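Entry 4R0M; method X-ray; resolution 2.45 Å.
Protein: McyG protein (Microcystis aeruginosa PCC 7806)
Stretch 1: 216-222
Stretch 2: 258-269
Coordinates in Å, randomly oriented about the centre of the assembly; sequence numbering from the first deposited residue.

Stretch 1 (216-222) EVTLNWM
Stretch 2, residues 258-269: QWLELIQKHQVS

Residues 217-220 form an extended strand, with phi from -95° to -132° and psi from 110° to 145°. Residues 258-265 form a helix, held by i to i+4 bonds such as L262 N to Q258 O (2.9 Å) and H266 N to L262 O (3.1 Å). H266 (-104/6) leaves helical geometry and Q267 takes positive phi (49/56), so the chain turns; V268 N bonds I263 O (3.0 Å), and V268 and S269 then come alongside the strand. The register is set by V217 CA to V268 CA at 4.9 Å and W221 CA to W259 CA at 8.3 Å: the strand runs from the turn back toward the start of the helix segment.

Polar contacts gather at the S269 end. V217 and S269 pair through S269 N to V217 O (2.9 Å, 156°) and V217 N to S269 OG (2.9 Å, 168°). In the p rotamer (chi1 59°), S269 OG accepts that amide while donating to E216 OE1 at 2.7 Å; the short hydroxyl thus serves both backbone and carboxylate. E216 reaches it with chi1 and chi2 both m.

Apolar packing follows from strand alternation: V217, L219 and W221 point their CA-to-CB bonds toward stretch 2, T218 and N220 away. V217 (t) sets CG1 4.0 Å from V268 CG2. L219, with chi1 t and chi2 148°, off a well, has the largest covered area, 96 Å²; its branched side chain places CD1 3.6 Å from L262 CB, CD2 3.7 Å from W259 CD1 and CB 3.7 Å from V268 CG1.

The aromatic contact pairs W221 (chi1 p, chi2 -77°) with W259 (chi1 t, chi2 23°), edge-to-face. Their five-membered rings have centroids 4.3 Å apart and planes at 51°; W221 NE1 lies over the W259 face, 3.4 Å from W259 CE2. Altogether 484 Å² is buried.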

ATOM      1  N   GLU A 216      13.990  -2.514  17.997  1.00 33.87           N
ATOM      2  CA  GLU A 216      12.828  -2.983  17.236  1.00 33.24           C
ATOM      3  C   GLU A 216      13.236  -3.956  16.139  1.00 32.58           C
ATOM      4  O   GLU A 216      14.360  -3.914  15.636  1.00 32.29           O
ATOM      5  CB  GLU A 216      12.045  -1.820  16.610  1.00 33.38           C
ATOM      6  CG  GLU A 216      11.557  -0.739  17.568  1.00 33.82           C
ATOM      7  CD  GLU A 216      10.561  -1.227  18.605  1.00 34.44           C
ATOM      8  OE1 GLU A 216      10.064  -2.367  18.489  1.00 34.52           O
ATOM      9  OE2 GLU A 216      10.275  -0.456  19.548  1.00 35.12           O
ATOM     10  N   VAL A 217      12.313  -4.843  15.785  1.00 31.78           N
ATOM     11  CA  VAL A 217      12.480  -5.721  14.635  1.00 31.14           C
ATOM     12  C   VAL A 217      11.251  -5.562  13.740  1.00 30.39           C
ATOM     13  O   VAL A 217      10.145  -5.961  14.109  1.00 29.68           O
ATOM     14  CB  VAL A 217      12.664  -7.197  15.053  1.00 31.74           C
ATOM     15  CG1 VAL A 217      12.836  -8.080  13.826  1.00 31.61           C
ATOM     16  CG2 VAL A 217      13.858  -7.354  15.990  1.00 31.76           C
ATOM     17  N   THR A 218      11.453  -4.948  12.578  1.00 30.07           N
ATOM     18  CA  THR A 218      10.371  -4.737  11.618  1.00 29.55           C
ATOM     19  C   THR A 218      10.351  -5.846  10.575  1.00 29.02           C
ATOM     20  O   THR A 218      11.402  -6.355  10.183  1.00 28.47           O
ATOM     21  CB  THR A 218      10.475  -3.372  10.902  1.00 29.76           C
ATOM     22  OG1 THR A 218      11.658  -3.334  10.095  1.00 30.12           O
ATOM     23  CG2 THR A 218      10.506  -2.221  11.904  1.00 29.98           C
ATOM     24  N   LEU A 219       9.148  -6.220  10.142  1.00 28.94           N
ATOM     25  CA  LEU A 219       8.973  -7.183   9.057  1.00 28.83           C
ATOM     26  C   LEU A 219       7.969  -6.666   8.029  1.00 28.74           C
ATOM     27  O   LEU A 219       6.820  -6.357   8.362  1.00 28.64           O
ATOM     28  CB  LEU A 219       8.547  -8.556   9.595  1.00 29.18           C
ATOM     29  CG  LEU A 219       8.339  -9.707   8.598  1.00 29.66           C
ATOM     30  CD1 LEU A 219       8.694 -11.046   9.222  1.00 29.95           C
ATOM     31  CD2 LEU A 219       6.917  -9.740   8.051  1.00 29.93           C
ATOM     32  N   ASN A 220       8.421  -6.577   6.781  1.00 28.16           N
ATOM     33  CA  ASN A 220       7.573  -6.194   5.665  1.00 27.91           C
ATOM     34  C   ASN A 220       7.404  -7.342   4.677  1.00 28.39           C
ATOM     35  O   ASN A 220       8.367  -8.045   4.359  1.00 28.48           O
ATOM     36  CB  ASN A 220       8.153  -4.983   4.935  1.00 27.20           C
ATOM     37  CG  ASN A 220       7.386  -4.642   3.671  1.00 26.95           C
ATOM     38  OD1 ASN A 220       6.227  -4.239   3.721  1.00 26.39           O
ATOM     39  ND2 ASN A 220       8.034  -4.811   2.526  1.00 27.09           N
ATOM     40  N   TRP A 221       6.179  -7.525   4.194  1.00 28.64           N
ATOM     41  CA  TRP A 221       5.933  -8.485   3.122  1.00 28.89           C
ATOM     42  C   TRP A 221       5.151  -7.892   1.977  1.00 28.99           C
ATOM     43  O   TRP A 221       4.664  -8.611   1.108  1.00 29.81           O
ATOM     44  CB  TRP A 221       5.306  -9.770   3.654  1.00 28.80           C
ATOM     45  CG  TRP A 221       3.935  -9.607   4.257  1.00 29.19           C
ATOM     46  CD1 TRP A 221       3.609  -9.085   5.506  1.00 29.13           C
ATOM     47  CD2 TRP A 221       2.650 -10.002   3.661  1.00 29.26           C
ATOM     48  NE1 TRP A 221       2.252  -9.113   5.710  1.00 29.31           N
ATOM     49  CE2 TRP A 221       1.618  -9.652   4.644  1.00 29.34           C
ATOM     50  CE3 TRP A 221       2.263 -10.574   2.450  1.00 29.01           C
ATOM     51  CZ2 TRP A 221       0.269  -9.881   4.406  1.00 29.16           C
ATOM     52  CZ3 TRP A 221       0.900 -10.800   2.223  1.00 28.62           C
ATOM     53  CH2 TRP A 221      -0.070 -10.460   3.176  1.00 28.86           C
HETATM   54  N   MSE A 222       5.048  -6.582   1.923  1.00 28.54           N
HETATM   55  CA  MSE A 222       4.445  -5.880   0.821  1.00 28.69           C
HETATM   56  C   MSE A 222       5.471  -5.568  -0.196  1.00 28.81           C
HETATM   57  O   MSE A 222       6.605  -5.508   0.154  1.00 29.23           O
HETATM   58  CB  MSE A 222       3.860  -4.570   1.287  1.00 28.52           C
HETATM   59  CG  MSE A 222       2.628  -4.699   2.169  1.00 28.99           C
HETATM   60 SE   MSE A 222       1.048  -5.599   1.514  1.00 28.86          SE
HETATM   61  CE  MSE A 222       1.241  -7.212   2.496  1.00 29.83           C
ATOM     62  N   GLN A 258       2.853 -18.445   7.265  1.00 38.44           N
ATOM     63  CA  GLN A 258       4.286 -18.145   7.253  1.00 38.31           C
ATOM     64  C   GLN A 258       4.599 -16.769   7.836  1.00 37.39           C
ATOM     65  O   GLN A 258       5.688 -16.548   8.366  1.00 37.55           O
ATOM     66  CB  GLN A 258       4.862 -18.265   5.839  1.00 39.20           C
ATOM     67  CG  GLN A 258       5.303 -19.673   5.475  1.00 40.41           C
ATOM     68  CD  GLN A 258       6.370 -20.210   6.412  1.00 41.17           C
ATOM     69  OE1 GLN A 258       6.126 -21.142   7.177  1.00 41.15           O
ATOM     70  NE2 GLN A 258       7.557 -19.607   6.369  1.00 41.94           N
ATOM     71  N   TRP A 259       3.636 -15.855   7.734  1.00 36.27           N
ATOM     72  CA  TRP A 259       3.737 -14.536   8.350  1.00 35.90           C
ATOM     73  C   TRP A 259       3.836 -14.654   9.846  1.00 36.44           C
ATOM     74  O   TRP A 259       4.660 -13.985  10.469  1.00 36.46           O
ATOM     75  CB  TRP A 259       2.540 -13.675   7.953  1.00 34.51           C
ATOM     76  CG  TRP A 259       2.622 -12.232   8.400  1.00 33.58           C
ATOM     77  CD1 TRP A 259       3.765 -11.496   8.711  1.00 33.28           C
ATOM     78  CD2 TRP A 259       1.508 -11.284   8.561  1.00 33.14           C
ATOM     79  NE1 TRP A 259       3.441 -10.212   9.061  1.00 32.91           N
ATOM     80  CE2 TRP A 259       2.108 -10.015   8.991  1.00 32.97           C
ATOM     81  CE3 TRP A 259       0.128 -11.360   8.410  1.00 32.60           C
ATOM     82  CZ2 TRP A 259       1.341  -8.887   9.247  1.00 32.66           C
ATOM     83  CZ3 TRP A 259      -0.635 -10.215   8.672  1.00 32.63           C
ATOM     84  CH2 TRP A 259      -0.041  -9.010   9.083  1.00 32.47           C
ATOM     85  N   LEU A 260       2.999 -15.514  10.424  1.00 36.70           N
ATOM     86  CA  LEU A 260       3.004 -15.786  11.860  1.00 37.01           C
ATOM     87  C   LEU A 260       4.269 -16.529  12.286  1.00 37.53           C
ATOM     88  O   LEU A 260       4.810 -16.284  13.368  1.00 37.44           O
ATOM     89  CB  LEU A 260       1.758 -16.589  12.251  1.00 37.20           C
ATOM     90  CG  LEU A 260       0.484 -15.868  12.718  1.00 36.99           C
ATOM     91  CD1 LEU A 260       0.171 -14.601  11.932  1.00 36.45           C
ATOM     92  CD2 LEU A 260      -0.697 -16.828  12.681  1.00 36.96           C
ATOM     93  N   GLU A 261       4.728 -17.432  11.424  1.00 38.12           N
ATOM     94  CA  GLU A 261       5.952 -18.195  11.644  1.00 38.33           C
ATOM     95  C   GLU A 261       7.169 -17.269  11.720  1.00 37.79           C
ATOM     96  O   GLU A 261       8.033 -17.434  12.586  1.00 36.86           O
ATOM     97  CB  GLU A 261       6.129 -19.226  10.523  1.00 39.73           C
ATOM     98  CG  GLU A 261       7.431 -20.021  10.566  1.00 41.71           C
ATOM     99  CD  GLU A 261       7.372 -21.248  11.462  1.00 43.16           C
ATOM    100  OE1 GLU A 261       6.421 -21.387  12.262  1.00 44.24           O
ATOM    101  OE2 GLU A 261       8.291 -22.089  11.364  1.00 44.26           O
ATOM    102  N   LEU A 262       7.220 -16.297  10.812  1.00 36.57           N
ATOM    103  CA  LEU A 262       8.343 -15.366  10.736  1.00 35.36           C
ATOM    104  C   LEU A 262       8.351 -14.348  11.877  1.00 35.46           C
ATOM    105  O   LEU A 262       9.422 -13.933  12.329  1.00 35.92           O
ATOM    106  CB  LEU A 262       8.375 -14.667   9.375  1.00 34.20           C
ATOM    107  CG  LEU A 262       8.793 -15.519   8.168  1.00 33.57           C
ATOM    108  CD1 LEU A 262       8.366 -14.845   6.871  1.00 32.86           C
ATOM    109  CD2 LEU A 262      10.288 -15.818   8.163  1.00 32.71           C
ATOM    110  N   ILE A 263       7.164 -13.958  12.341  1.00 35.16           N
ATOM    111  CA  ILE A 263       7.040 -13.097  13.519  1.00 35.68           C
ATOM    112  C   ILE A 263       7.621 -13.805  14.749  1.00 36.44           C
ATOM    113  O   ILE A 263       8.361 -13.201  15.528  1.00 36.72           O
ATOM    114  CB  ILE A 263       5.575 -12.669  13.777  1.00 34.91           C
ATOM    115  CG1 ILE A 263       5.094 -11.715  12.676  1.00 34.59           C
ATOM    116  CG2 ILE A 263       5.432 -12.001  15.140  1.00 34.21           C
ATOM    117  CD1 ILE A 263       3.587 -11.581  12.581  1.00 33.87           C
ATOM    118  N   GLN A 264       7.291 -15.087  14.895  1.00 36.99           N
ATOM    119  CA  GLN A 264       7.759 -15.912  16.004  1.00 37.79           C
ATOM    120  C   GLN A 264       9.266 -16.171  15.934  1.00 38.30           C
ATOM    121  O   GLN A 264       9.977 -15.986  16.925  1.00 38.56           O
ATOM    122  CB  GLN A 264       7.001 -17.243  16.019  1.00 38.66           C
ATOM    123  CG  GLN A 264       7.402 -18.187  17.144  1.00 39.46           C
ATOM    124  CD  GLN A 264       6.770 -19.560  17.009  1.00 40.23           C
ATOM    125  OE1 GLN A 264       5.849 -19.902  17.749  1.00 39.82           O
ATOM    126  NE2 GLN A 264       7.260 -20.353  16.057  1.00 40.20           N
ATOM    127  N   LYS A 265       9.730 -16.599  14.761  1.00 38.01           N
ATOM    128  CA  LYS A 265      11.126 -16.974  14.537  1.00 37.69           C
ATOM    129  C   LYS A 265      12.098 -15.810  14.741  1.00 37.37           C
ATOM    130  O   LYS A 265      13.181 -15.992  15.300  1.00 37.73           O
ATOM    131  CB  LYS A 265      11.291 -17.549  13.125  1.00 38.42           C
ATOM    132  CG  LYS A 265      12.681 -18.077  12.809  1.00 39.65           C
ATOM    133  CD  LYS A 265      12.833 -18.381  11.328  1.00 40.97           C
ATOM    134  CE  LYS A 265      14.247 -18.839  11.003  1.00 42.11           C
ATOM    135  NZ  LYS A 265      14.379 -19.282   9.586  1.00 42.63           N
ATOM    136  N   HIS A 266      11.705 -14.623  14.289  1.00 36.13           N
ATOM    137  CA  HIS A 266      12.583 -13.456  14.319  1.00 35.08           C
ATOM    138  C   HIS A 266      12.255 -12.484  15.415  1.00 34.71           C
ATOM    139  O   HIS A 266      12.845 -11.403  15.488  1.00 34.82           O
ATOM    140  CB  HIS A 266      12.557 -12.748  12.972  1.00 34.66           C
ATOM    141  CG  HIS A 266      13.264 -13.504  11.878  1.00 34.68           C
ATOM    142  ND1 HIS A 266      14.587 -13.402  11.668  1.00 34.51           N
ATOM    143  CD2 HIS A 266      12.782 -14.396  10.923  1.00 34.78           C
ATOM    144  CE1 HIS A 266      14.939 -14.184  10.633  1.00 34.48           C
ATOM    145  NE2 HIS A 266      13.834 -14.792  10.176  1.00 34.75           N
ATOM    146  N   GLN A 267      11.317 -12.865  16.283  1.00 34.27           N
ATOM    147  CA  GLN A 267      10.862 -12.012  17.382  1.00 34.01           C
ATOM    148  C   GLN A 267      10.523 -10.603  16.888  1.00 33.51           C
ATOM    149  O   GLN A 267      11.062  -9.604  17.371  1.00 33.75           O
ATOM    150  CB  GLN A 267      11.887 -11.989  18.528  1.00 34.48           C
ATOM    151  CG  GLN A 267      11.932 -13.276  19.345  1.00 34.71           C
ATOM    152  CD  GLN A 267      10.642 -13.532  20.105  1.00 35.17           C
ATOM    153  OE1 GLN A 267       9.874 -14.430  19.761  1.00 36.04           O
ATOM    154  NE2 GLN A 267      10.390 -12.729  21.134  1.00 35.45           N
ATOM    155  N   VAL A 268       9.620 -10.552  15.910  1.00 32.70           N
ATOM    156  CA  VAL A 268       9.228  -9.313  15.242  1.00 31.08           C
ATOM    157  C   VAL A 268       8.320  -8.477  16.139  1.00 30.69           C
ATOM    158  O   VAL A 268       7.387  -8.999  16.753  1.00 31.25           O
ATOM    159  CB  VAL A 268       8.554  -9.621  13.887  1.00 30.89           C
ATOM    160  CG1 VAL A 268       7.957  -8.369  13.258  1.00 30.41           C
ATOM    161  CG2 VAL A 268       9.553 -10.272  12.942  1.00 30.82           C
ATOM    162  N   SER A 269       8.605  -7.180  16.213  1.00 30.04           N
ATOM    163  CA  SER A 269       7.867  -6.264  17.081  1.00 29.65           C
ATOM    164  C   SER A 269       6.955  -5.306  16.313  1.00 29.24           C
ATOM    165  O   SER A 269       5.989  -4.786  16.873  1.00 28.93           O
ATOM    166  CB  SER A 269       8.840  -5.466  17.956  1.00 29.27           C
ATOM    167  OG  SER A 269       9.751  -4.724  17.161  1.00 28.95           O
TER